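Local coordinates for flagellar protein FliT (Bordetella bronchiseptica, PDB 3H3M) that probably acts, as in other members of the FliT family, as a small helical export chaperone in flagellar assembly, at residues 22-27 with 79-84; 28-33 with 50-55; 32-37 with 86-91. All blocks are in the same frame, centred on the assembly; numbering follows the deposited sequence.

Contact 1: 22-27 with 79-84; sequences EIYQDI and DLLVRI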
loop_
_atom_site.group_PDB
_atom_site.type_symbol
_atom_site.label_atom_id
_atom_site.label_comp_id
_atom_site.label_asym_id
_atom_site.label_seq_id
_atom_site.Cartn_x
_atom_site.Cartn_y
_atom_site.Cartn_z
ATOM N N GLU A 22 -17.799 1.712 2.259
ATOM C CA GLU A 22 -17.960 1.132 0.909
ATOM C C GLU A 22 -16.677 1.279 0.127
ATOM O O GLU A 22 -16.291 0.356 -0.593
ATOM C CB GLU A 22 -19.123 1.762 0.128
ATOM N N ILE A 23 -16.017 2.431 0.278
ATOM C CA ILE A 23 -14.763 2.706 -0.444
ATOM C C ILE A 23 -13.570 1.903 0.098
ATOM O O ILE A 23 -12.739 1.455 -0.680
ATOM C CB ILE A 23 -14.431 4.229 -0.488
ATOM C CG1 ILE A 23 -15.550 5.012 -1.208
ATOM C CG2 ILE A 23 -13.086 4.482 -1.150
ATOM C CD1 ILE A 23 -15.936 4.500 -2.661
ATOM N N TYR A 24 -13.478 1.714 1.404
ATOM C CA TYR A 24 -12.432 0.872 1.920
ATOM C C TYR A 24 -12.576 -0.549 1.377
ATOM O O TYR A 24 -11.597 -1.219 1.071
ATOM C CB TYR A 24 -12.431 0.839 3.439
ATOM C CG TYR A 24 -11.803 2.053 4.098
ATOM C CD1 TYR A 24 -12.566 2.910 4.871
ATOM C CD2 TYR A 24 -10.449 2.339 3.955
ATOM C CE1 TYR A 24 -12.005 4.023 5.473
ATOM C CE2 TYR A 24 -9.883 3.460 4.557
ATOM C CZ TYR A 24 -10.666 4.293 5.323
ATOM O OH TYR A 24 -10.149 5.413 5.945
ATOM N N GLN A 25 -13.813 -1.013 1.279
ATOM C CA GLN A 25 -14.073 -2.352 0.762
ATOM C C GLN A 25 -13.572 -2.440 -0.678
ATOM O O GLN A 25 -12.835 -3.342 -1.020
ATOM C CB GLN A 25 -15.571 -2.669 0.870
ATOM C CG GLN A 25 -15.945 -4.021 0.328
ATOM C CD GLN A 25 -15.429 -5.121 1.187
ATOM O OE1 GLN A 25 -15.928 -5.312 2.296
ATOM N NE2 GLN A 25 -14.433 -5.871 0.694
ATOM N N ASP A 26 -13.944 -1.463 -1.496
ATOM C CA ASP A 26 -13.544 -1.431 -2.897
ATOM C C ASP A 26 -12.059 -1.405 -3.092
ATOM O O ASP A 26 -11.578 -1.980 -4.064
ATOM C CB ASP A 26 -14.170 -0.236 -3.636
ATOM C CG ASP A 26 -15.683 -0.329 -3.721
ATOM O OD1 ASP A 26 -16.207 -1.437 -3.972
ATOM O OD2 ASP A 26 -16.361 0.696 -3.506
ATOM N N ILE A 27 -11.343 -0.695 -2.215
ATOM C CA ILE A 27 -9.865 -0.633 -2.264
ATOM C C ILE A 27 -9.235 -1.959 -1.843
ATOM O O ILE A 27 -8.239 -2.406 -2.442
ATOM C CB ILE A 27 -9.247 0.525 -1.383
ATOM C CG1 ILE A 27 -9.612 1.916 -1.943
ATOM C CG2 ILE A 27 -7.689 0.376 -1.289
ATOM C CD1 ILE A 27 -9.363 3.082 -0.997
ATOM N N ASP A 79 -9.979 -3.772 9.956
ATOM C CA ASP A 79 -9.768 -5.021 9.206
ATOM C C ASP A 79 -9.458 -4.777 7.738
ATOM O O ASP A 79 -8.462 -5.282 7.196
ATOM C CB ASP A 79 -11.025 -5.906 9.244
ATOM C CG ASP A 79 -11.131 -6.761 10.502
ATOM O OD1 ASP A 79 -10.514 -6.471 11.552
ATOM O OD2 ASP A 79 -11.872 -7.755 10.422
ATOM N N LEU A 80 -10.334 -4.012 7.095
ATOM C CA LEU A 80 -10.122 -3.605 5.700
ATOM C C LEU A 80 -8.745 -2.993 5.458
ATOM O O LEU A 80 -8.045 -3.388 4.519
ATOM C CB LEU A 80 -11.228 -2.660 5.258
ATOM C CG LEU A 80 -12.557 -3.403 5.117
ATOM C CD1 LEU A 80 -13.665 -2.456 4.657
ATOM C CD2 LEU A 80 -12.399 -4.601 4.168
ATOM N N LEU A 81 -8.325 -2.099 6.342
ATOM C CA LEU A 81 -7.001 -1.529 6.262
ATOM C C LEU A 81 -5.902 -2.579 6.408
ATOM O O LEU A 81 -4.982 -2.639 5.619
ATOM C CB LEU A 81 -6.826 -0.446 7.319
ATOM C CG LEU A 81 -7.668 0.802 7.056
ATOM C CD1 LEU A 81 -7.269 1.968 8.017
ATOM C CD2 LEU A 81 -7.511 1.216 5.609
ATOM N N VAL A 82 -5.993 -3.414 7.427
ATOM C CA VAL A 82 -4.977 -4.453 7.594
ATOM C C VAL A 82 -4.870 -5.252 6.305
ATOM O O VAL A 82 -3.776 -5.560 5.853
ATOM C CB VAL A 82 -5.311 -5.388 8.727
ATOM C CG1 VAL A 82 -4.627 -6.686 8.507
ATOM C CG2 VAL A 82 -4.902 -4.759 10.053
ATOM N N ARG A 83 -6.022 -5.554 5.713
ATOM C CA ARG A 83 -6.079 -6.299 4.455
ATOM C C ARG A 83 -5.458 -5.535 3.265
ATOM O O ARG A 83 -4.743 -6.147 2.441
ATOM C CB ARG A 83 -7.517 -6.662 4.132
ATOM C CG ARG A 83 -7.711 -7.351 2.755
ATOM C CD ARG A 83 -6.893 -8.714 2.574
ATOM N NE ARG A 83 -7.044 -9.658 3.707
ATOM C CZ ARG A 83 -7.940 -10.661 3.791
ATOM N NH1 ARG A 83 -8.798 -10.907 2.804
ATOM N NH2 ARG A 83 -7.976 -11.439 4.874
ATOM N N ILE A 84 -5.757 -4.232 3.167
ATOM C CA ILE A 84 -5.211 -3.389 2.087
ATOM C C ILE A 84 -3.700 -3.295 2.238
ATOM O O ILE A 84 -2.948 -3.440 1.278
ATOM C CB ILE A 84 -5.770 -1.931 2.155
ATOM C CG1 ILE A 84 -7.277 -1.857 1.864
ATOM C CG2 ILE A 84 -5.037 -0.986 1.204
ATOM C CD1 ILE A 84 -7.914 -0.563 2.376
#

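Contact 2: 28-33 with 50-55; sequences ANLTSR and GQEYVC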
loop_
_atom_site.group_PDB
_atom_site.type_symbol
_atom_site.label_atom_id
_atom_site.label_comp_id
_atom_site.label_asym_id
_atom_site.label_seq_id
_atom_site.Cartn_x
_atom_site.Cartn_y
_atom_site.Cartn_z
ATOM N N ALA A 28 -9.805 -2.579 -0.821
ATOM C CA ALA A 28 -9.433 -3.913 -0.463
ATOM C C ALA A 28 -9.687 -4.850 -1.649
ATOM O O ALA A 28 -8.847 -5.671 -1.991
ATOM C CB ALA A 28 -10.187 -4.366 0.792
ATOM N N ASN A 29 -10.816 -4.714 -2.333
ATOM C CA ASN A 29 -11.090 -5.668 -3.423
ATOM C C ASN A 29 -10.094 -5.459 -4.546
ATOM O O ASN A 29 -9.519 -6.425 -5.082
ATOM C CB ASN A 29 -12.557 -5.589 -3.914
ATOM C CG ASN A 29 -13.563 -6.038 -2.830
ATOM O OD1 ASN A 29 -13.209 -6.817 -1.919
ATOM N ND2 ASN A 29 -14.814 -5.536 -2.920
ATOM N N LEU A 30 -9.856 -4.189 -4.850
ATOM C CA LEU A 30 -8.929 -3.815 -5.885
ATOM C C LEU A 30 -7.512 -4.276 -5.575
ATOM O O LEU A 30 -6.852 -4.818 -6.429
ATOM C CB LEU A 30 -8.952 -2.314 -6.081
ATOM C CG LEU A 30 -8.014 -1.869 -7.180
ATOM C CD1 LEU A 30 -8.316 -2.517 -8.519
ATOM C CD2 LEU A 30 -8.070 -0.372 -7.268
ATOM N N THR A 31 -7.070 -4.088 -4.332
ATOM C CA THR A 31 -5.720 -4.504 -3.920
ATOM C C THR A 31 -5.564 -6.025 -3.958
ATOM O O THR A 31 -4.465 -6.519 -4.202
ATOM C CB THR A 31 -5.318 -3.908 -2.541
ATOM O OG1 THR A 31 -6.283 -4.287 -1.555
ATOM C CG2 THR A 31 -5.239 -2.407 -2.621
ATOM N N SER A 32 -6.674 -6.751 -3.767
ATOM C CA SER A 32 -6.680 -8.208 -3.905
ATOM C C SER A 32 -6.540 -8.621 -5.391
ATOM O O SER A 32 -5.834 -9.587 -5.727
ATOM C CB SER A 32 -7.946 -8.819 -3.274
ATOM O OG SER A 32 -7.960 -8.702 -1.841
ATOM N N ARG A 33 -7.205 -7.894 -6.284
ATOM C CA ARG A 33 -6.970 -8.075 -7.723
ATOM C C ARG A 33 -5.517 -7.759 -8.057
ATOM O O ARG A 33 -4.879 -8.485 -8.834
ATOM C CB ARG A 33 -7.924 -7.197 -8.557
ATOM C CG ARG A 33 -9.268 -7.881 -8.868
ATOM C CD ARG A 33 -10.234 -6.951 -9.536
ATOM N NE ARG A 33 -10.960 -6.205 -8.514
ATOM C CZ ARG A 33 -11.482 -4.975 -8.641
ATOM N NH1 ARG A 33 -11.387 -4.285 -9.797
ATOM N NH2 ARG A 33 -12.112 -4.426 -7.576
ATOM N N GLY A 50 -3.792 0.197 -10.735
ATOM C CA GLY A 50 -3.456 1.442 -10.067
ATOM C C GLY A 50 -4.264 2.636 -10.535
ATOM O O GLY A 50 -4.381 3.642 -9.814
ATOM N N GLN A 51 -4.828 2.570 -11.740
ATOM C CA GLN A 51 -5.619 3.717 -12.218
ATOM C C GLN A 51 -6.904 3.871 -11.412
ATOM O O GLN A 51 -7.229 4.955 -10.908
ATOM C CB GLN A 51 -5.902 3.608 -13.705
ATOM C CG GLN A 51 -4.665 4.003 -14.562
ATOM N N GLU A 52 -7.608 2.763 -11.251
ATOM C CA GLU A 52 -8.784 2.710 -10.396
ATOM C C GLU A 52 -8.397 3.083 -8.973
ATOM O O GLU A 52 -9.098 3.843 -8.315
ATOM C CB GLU A 52 -9.362 1.293 -10.434
ATOM C CG GLU A 52 -10.861 1.192 -10.129
ATOM C CD GLU A 52 -11.348 -0.245 -10.077
ATOM O OE1 GLU A 52 -10.899 -1.068 -10.915
ATOM O OE2 GLU A 52 -12.186 -0.550 -9.191
ATOM N N TYR A 53 -7.255 2.570 -8.519
ATOM C CA TYR A 53 -6.768 2.751 -7.146
ATOM C C TYR A 53 -6.718 4.208 -6.758
ATOM O O TYR A 53 -7.119 4.559 -5.679
ATOM C CB TYR A 53 -5.387 2.106 -7.009
ATOM C CG TYR A 53 -4.771 2.044 -5.619
ATOM C CD1 TYR A 53 -4.876 0.893 -4.810
ATOM C CD2 TYR A 53 -4.023 3.116 -5.130
ATOM C CE1 TYR A 53 -4.259 0.831 -3.539
ATOM C CE2 TYR A 53 -3.406 3.058 -3.873
ATOM C CZ TYR A 53 -3.525 1.914 -3.081
ATOM O OH TYR A 53 -2.881 1.901 -1.851
ATOM N N VAL A 54 -6.249 5.050 -7.665
ATOM C CA VAL A 54 -6.070 6.483 -7.401
ATOM C C VAL A 54 -7.406 7.217 -7.392
ATOM O O VAL A 54 -7.609 8.184 -6.643
ATOM C CB VAL A 54 -5.107 7.088 -8.450
ATOM C CG1 VAL A 54 -5.193 8.624 -8.520
ATOM C CG2 VAL A 54 -3.676 6.622 -8.143
ATOM N N CYS A 55 -8.317 6.728 -8.222
ATOM C CA CYS A 55 -9.707 7.193 -8.226
ATOM C C CYS A 55 -10.366 6.987 -6.875
ATOM O O CYS A 55 -11.053 7.857 -6.364
ATOM C CB CYS A 55 -10.524 6.400 -9.261
ATOM S SG CYS A 55 -10.963 7.317 -10.713
#

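Contact 3: 32-37 with 86-91; sequences SRMLAA and ENDAAV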
loop_
_atom_site.group_PDB
_atom_site.type_symbol
_atom_site.label_atom_id
_atom_site.label_comp_id
_atom_site.label_asym_id
_atom_site.label_seq_id
_atom_site.Cartn_x
_atom_site.Cartn_y
_atom_site.Cartn_z
ATOM N N SER A 32 -6.674 -6.751 -3.767
ATOM C CA SER A 32 -6.680 -8.208 -3.905
ATOM C C SER A 32 -6.540 -8.621 -5.391
ATOM O O SER A 32 -5.834 -9.587 -5.727
ATOM C CB SER A 32 -7.946 -8.819 -3.274
ATOM O OG SER A 32 -7.960 -8.702 -1.841
ATOM N N ARG A 33 -7.205 -7.894 -6.284
ATOM C CA ARG A 33 -6.970 -8.075 -7.723
ATOM C C ARG A 33 -5.517 -7.759 -8.057
ATOM O O ARG A 33 -4.879 -8.485 -8.834
ATOM C CB ARG A 33 -7.924 -7.197 -8.557
ATOM C CG ARG A 33 -9.268 -7.881 -8.868
ATOM C CD ARG A 33 -10.234 -6.951 -9.536
ATOM N NE ARG A 33 -10.960 -6.205 -8.514
ATOM C CZ ARG A 33 -11.482 -4.975 -8.641
ATOM N NH1 ARG A 33 -11.387 -4.285 -9.797
ATOM N NH2 ARG A 33 -12.112 -4.426 -7.576
HETATM N N MSE A 34 -4.943 -6.718 -7.456
HETATM C CA MSE A 34 -3.546 -6.408 -7.793
HETATM C C MSE A 34 -2.666 -7.561 -7.389
HETATM O O MSE A 34 -1.761 -7.945 -8.130
HETATM C CB MSE A 34 -3.019 -5.173 -7.114
HETATM C CG MSE A 34 -3.761 -3.977 -7.434
HETATM SE SE MSE A 34 -2.761 -2.458 -6.721
HETATM C CE MSE A 34 -2.892 -2.860 -4.775
ATOM N N LEU A 35 -2.930 -8.080 -6.200
ATOM C CA LEU A 35 -2.206 -9.274 -5.690
ATOM C C LEU A 35 -2.294 -10.482 -6.632
ATOM O O LEU A 35 -1.285 -11.107 -6.867
ATOM C CB LEU A 35 -2.682 -9.680 -4.307
ATOM C CG LEU A 35 -1.860 -10.742 -3.564
ATOM C CD1 LEU A 35 -0.347 -10.511 -3.708
ATOM C CD2 LEU A 35 -2.277 -10.821 -2.074
ATOM N N ALA A 36 -3.484 -10.789 -7.151
ATOM C CA ALA A 36 -3.640 -11.862 -8.129
ATOM C C ALA A 36 -2.792 -11.656 -9.413
ATOM O O ALA A 36 -2.138 -12.575 -9.862
ATOM C CB ALA A 36 -5.170 -12.097 -8.482
ATOM N N ALA A 37 -2.821 -10.473 -10.005
ATOM C CA ALA A 37 -1.917 -10.132 -11.100
ATOM C C ALA A 37 -0.425 -10.278 -10.756
ATOM O O ALA A 37 0.357 -10.812 -11.532
ATOM C CB ALA A 37 -2.193 -8.673 -11.571
ATOM N N GLU A 86 -1.691 -5.402 3.920
ATOM C CA GLU A 86 -1.125 -6.738 3.670
ATOM C C GLU A 86 -1.030 -7.039 2.166
ATOM O O GLU A 86 -0.059 -7.641 1.679
ATOM C CB GLU A 86 -1.980 -7.831 4.310
ATOM C CG GLU A 86 -1.835 -8.002 5.793
ATOM C CD GLU A 86 -2.652 -9.200 6.333
ATOM O OE1 GLU A 86 -3.616 -9.647 5.659
ATOM O OE2 GLU A 86 -2.310 -9.679 7.443
ATOM N N ASN A 87 -2.046 -6.621 1.427
ATOM C CA ASN A 87 -2.032 -6.786 -0.026
ATOM C C ASN A 87 -0.970 -5.978 -0.710
ATOM O O ASN A 87 -0.280 -6.466 -1.616
ATOM C CB ASN A 87 -3.397 -6.479 -0.599
ATOM C CG ASN A 87 -4.355 -7.610 -0.411
ATOM O OD1 ASN A 87 -3.938 -8.760 -0.140
ATOM N ND2 ASN A 87 -5.665 -7.317 -0.567
ATOM N N ASP A 88 -0.794 -4.766 -0.239
ATOM C CA ASP A 88 0.214 -3.864 -0.763
ATOM C C ASP A 88 1.581 -4.472 -0.513
ATOM O O ASP A 88 2.426 -4.536 -1.409
ATOM C CB ASP A 88 0.065 -2.496 -0.088
ATOM C CG ASP A 88 -0.897 -1.538 -0.845
ATOM O OD1 ASP A 88 -1.624 -2.006 -1.741
ATOM O OD2 ASP A 88 -0.888 -0.289 -0.574
ATOM N N ALA A 89 1.798 -4.967 0.705
ATOM C CA ALA A 89 3.100 -5.592 1.051
ATOM C C ALA A 89 3.363 -6.834 0.200
ATOM O O ALA A 89 4.473 -7.065 -0.256
ATOM C CB ALA A 89 3.161 -5.924 2.515
ATOM N N ALA A 90 2.313 -7.624 -0.016
ATOM C CA ALA A 90 2.435 -8.911 -0.698
ATOM C C ALA A 90 2.812 -8.690 -2.182
ATOM O O ALA A 90 3.632 -9.434 -2.717
ATOM C CB ALA A 90 1.172 -9.744 -0.532
ATOM N N VAL A 91 2.246 -7.659 -2.813
ATOM C CA VAL A 91 2.604 -7.279 -4.209
ATOM C C VAL A 91 4.091 -6.940 -4.316
ATOM O O VAL A 91 4.818 -7.444 -5.171
ATOM C CB VAL A 91 1.722 -6.068 -4.786
ATOM C CG1 VAL A 91 2.341 -5.523 -6.068
ATOM C CG2 VAL A 91 0.212 -6.492 -5.094
#

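Contact 1: 22-27 with 79-84
The ring of Tyr24 is the chief flat group between helices 20-39 and 72-105. Ile84 CD1 meets its edge, lying near the ring plane 4.2 Å from Tyr24 CD2, the side chains crossing at about a right angle. Leu81 CD2 comes closer but obliquely, 3.4 Å from Tyr24 CE2. With CG anti to the carbonyl carbon (chi1 -79°), the side chain brings its CD2-CE2 side against Leu81 and Ile84. Tyr24 is buried, and its OH is satisfied by a hydrogen bond to Glu64 OE2, which suits a residue greasy along its length and polar at its tip.

Leu80 aims straight at helix 20-39: its CD1 packs 3.7 Å from Tyr24 CB and lies over the backbone N of Gln25. The amide of Gln25 lies at the margin, OE1 near Leu80 CD2, and the bend at chi2 lets NE2 bond Asn29 OD1. The two isoleucines cross obliquely, the Ile84 tip CD1 lying 3.8 Å from the Ile27 branch methyl CG2. Leu60 and Leu56 of helix 43-63 flank Tyr24 and Ile27, while Leu81 of the second subunit also packs on Tyr24. Leu80 and Ile84 form an i, i+4 ridge facing the i, i+3 pair Tyr24 and Ile27; the axes, 9.3 Å apart, run in the same sense and cross at 24°, consistent with ridges-into-grooves packing of the first and third helices in an up-down-up three-helix array.

Contact 2: 28-33 with 50-55
Leu30 points directly across an antiparallel helical hairpin, in which helices 20-39 and 43-63 run at 163° to each other with their axes 10.1 Å apart. With CG anti to its backbone N, it pushes CD2 against the main chain of the other helix, 3.3 Å from Tyr53 N, and against the CB atoms of Glu52 and Tyr53. A leucine suits this place because its two methyls can divide: CD2 seats on the backbone, whereas CD1 lies beside the carboxylate of Glu52, nearest OE1.

Tyr53 also has CG anti to its backbone N, which turns its ring past Leu30 to Thr31. There Thr31 CG2 meets the ring edge in its plane, 3.5 Å from Tyr53 CE1. Thr31 thus shows its methyl to the ring and keeps OG1 for its own helix and for Asn87 of helix 72-105. Beyond the hairpin, Tyr53 makes a cation-pi contact with Arg92 of the second subunit, so this ring serves the dimer as well.

At the outer margin Glu52, extended beyond CG, meets Arg33 at about a right angle. Their salt bridge is weak, with Arg33 NH1 3.4 Å from Glu52 OE1. Its N-H...O angle is only 133°. The guanidinium and carboxylate planes stand 42° apart. A bend at chi3 folds Arg33 back, so that Leu30 CA sits 3.5 Å above one face of the Arg33 guanidinium, toward its rim.

Contact 3: 32-37 with 86-91
Leu35 and Asn87 bury the most surface here, and they meet at about a right angle. Leu35 has CG anti to its backbone N, which swings the isobutyl end toward helix 72-105 although the side chain sets out more tangentially. Its CD1 then rests 3.6 Å from Ala90 CB, and its CD2 reaches the amide of Asn87, 3.3 Å from Asn87 OD1. Alanine suits the position opposite because its lone methyl gives the leucine a low seat and lets the helices come close.

Asn87 has its carboxamide turned so that OD1 faces the leucine and ND2 faces helix 20-39. ND2 donates to Ser32 OG at 3.0 Å, a bent bond (131°) with the acceptor 28° out of the amide plane; it also bonds Thr31 OG1. Both hydroxyls engage ND2, which fixes the rotation of the amide. Serine fits because OG donates to Ala28 O of its own helix and still accepts the Asn87 N-H. The axes here run nearly parallel, 17° apart and only 8.9 Å from each other, as the first and third helices of an up-down-up bundle do.

Val91 follows one turn on from Asn87. Its CG2, anti to the carbonyl carbon, presses on the backbone of the facing helix, as a beta-branched residue can, 3.7 Å from Leu35 N, and touches the CB of Met34; the CA atoms of Leu35 and Val91 are 5.4 Å apart. Met34, built as selenomethionine, bends at chi3 to place CE 3.4 Å from Asp88 OD1, its long, flexible chain suiting that reach. Asp88 lies at the dimer interface: OD1 has a long, weak ion pair with Arg92 of the second subunit, and OD2 lies near that subunit's Asp88 OD2, which may raise the carboxylate pKa.

How the contacts relate
Helix 20-39 takes part in all three contacts. Contacts 1 and 3 join it in parallel to helix 72-105 at successive levels, whereas contact 2 pairs it with the antiparallel helix 43-63. Contact 1 is buried and apolar across the helices. Contact 2 is buried at its leucine and tyrosine but ends in a weak ion pair at the surface. Contact 3, only partly buried, adds a short but bent amide-to-hydroxyl bond. Contacts 2 and 3 also meet each other: Tyr53 OH probably bonds Asp88 OD2, and Thr31 OG1 links with Asn87 ND2, tying the three helices together by polar groups. All three reach the second subunit.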